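Uncharacterized protein (Nostoc punctiforme, PDB 2QDR) is of unknown function but, with its double-stranded beta-helix (cupin) fold, may act as a dioxygenase. Local coordinates at residues A[197-200]-A[201-204]. Numbering follows the deposited sequence.
Sequences ADTV and QFVQ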
# COMPACT_ATOMS: atom_id res chain seq x y z
N ALA A 197 3.73 15.15 5.93
CA ALA A 197 3.67 16.55 5.56
C ALA A 197 2.95 16.65 4.21
O ALA A 197 2.90 15.66 3.46
CB ALA A 197 5.06 17.12 5.47
N ASP A 198 2.40 17.83 3.90
CA ASP A 198 1.65 18.06 2.64
C ASP A 198 2.52 18.41 1.41
O ASP A 198 2.43 17.72 0.39
CB ASP A 198 0.58 19.14 2.83
CG ASP A 198 -0.51 18.73 3.82
OD1 ASP A 198 -0.26 17.91 4.73
OD2 ASP A 198 -1.62 19.26 3.69
N THR A 199 3.33 19.47 1.52
CA THR A 199 4.19 19.91 0.39
C THR A 199 5.30 18.92 -0.01
O THR A 199 5.77 18.13 0.81
CB THR A 199 4.89 21.26 0.67
OG1 THR A 199 5.66 21.14 1.86
CG2 THR A 199 3.87 22.39 0.80
N VAL A 200 5.70 19.01 -1.28
CA VAL A 200 6.75 18.17 -1.88
C VAL A 200 8.16 18.49 -1.35
O VAL A 200 9.02 17.59 -1.27
CB VAL A 200 6.71 18.27 -3.46
CG1 VAL A 200 7.92 17.59 -4.14
CG2 VAL A 200 5.38 17.73 -4.01
N GLN A 201 8.40 19.75 -1.00
CA GLN A 201 9.71 20.19 -0.50
C GLN A 201 9.99 19.75 0.96
O GLN A 201 11.15 19.48 1.30
CB GLN A 201 9.87 21.71 -0.60
CG GLN A 201 9.75 22.38 -2.01
CD GLN A 201 8.32 22.65 -2.48
OE1 GLN A 201 7.35 22.34 -1.80
NE2 GLN A 201 8.20 23.28 -3.65
N PHE A 202 8.94 19.70 1.80
CA PHE A 202 9.05 19.29 3.21
C PHE A 202 8.70 17.81 3.45
O PHE A 202 7.96 17.49 4.37
CB PHE A 202 8.18 20.19 4.11
CG PHE A 202 8.66 21.61 4.21
CD1 PHE A 202 8.33 22.55 3.25
CD2 PHE A 202 9.41 22.03 5.30
CE1 PHE A 202 8.76 23.87 3.37
CE2 PHE A 202 9.84 23.34 5.41
CZ PHE A 202 9.52 24.25 4.44
N VAL A 203 9.23 16.91 2.60
CA VAL A 203 9.02 15.45 2.74
C VAL A 203 9.70 14.90 4.02
O VAL A 203 9.13 14.03 4.69
CB VAL A 203 9.48 14.65 1.43
CG1 VAL A 203 9.68 13.13 1.67
CG2 VAL A 203 8.52 14.88 0.29
N GLN A 204 10.88 15.43 4.35
CA GLN A 204 11.65 15.03 5.55
C GLN A 204 11.26 15.92 6.72
O GLN A 204 12.07 16.65 7.29
CB GLN A 204 13.16 15.12 5.28
CG GLN A 204 13.73 14.23 4.15
CD GLN A 204 13.55 12.72 4.37
OE1 GLN A 204 14.54 12.00 4.49
NE2 GLN A 204 12.30 12.25 4.46
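Gln201 NE2 is held by two acceptors from beyond the loop, Ser297 OG and the carbonyl oxygen of Val295, while the other end of the same amide, OE1, lies beside Thr199, 3.6 Å from Thr199 CB. A bend in the Gln201 chain (chi2 82°) brings the amide round to this position, and the two hydrogen bonds hold it there. Thr199 and Phe202 then run side by side in the same direction. A chi1 of 57° sets the hydroxyl of Thr199 astride its own backbone, from where OG1 reaches the edge of the phenylalanine ring near its plane, 3.3 Å from Phe202 CD1, rather than lying over a face. Further round the turn, one methyl of Val203, CG2, approaches the carbonyl oxygen of Val200 at 3.2 Å, and Ala197 CB meets the carbonyl oxygen of Phe202. Thr199 O and Val203 N stay 4.1 Å apart, too far for a hydrogen bond. The loop leads from strand 195-196, outermost within the chain, into its antiparallel neighbour 205-212 in a sheet of the cupin fold. Met234 packs against both Gln201 and Phe202, an unidentified ligand lies close to the side chain of Phe202, and Val200 meets Pro193 of a neighbouring subunit. Within the turn the side chains thus meet by van der Waals contact, whereas the amide hydrogen bonds of Gln201 tie it to the C-terminal segment.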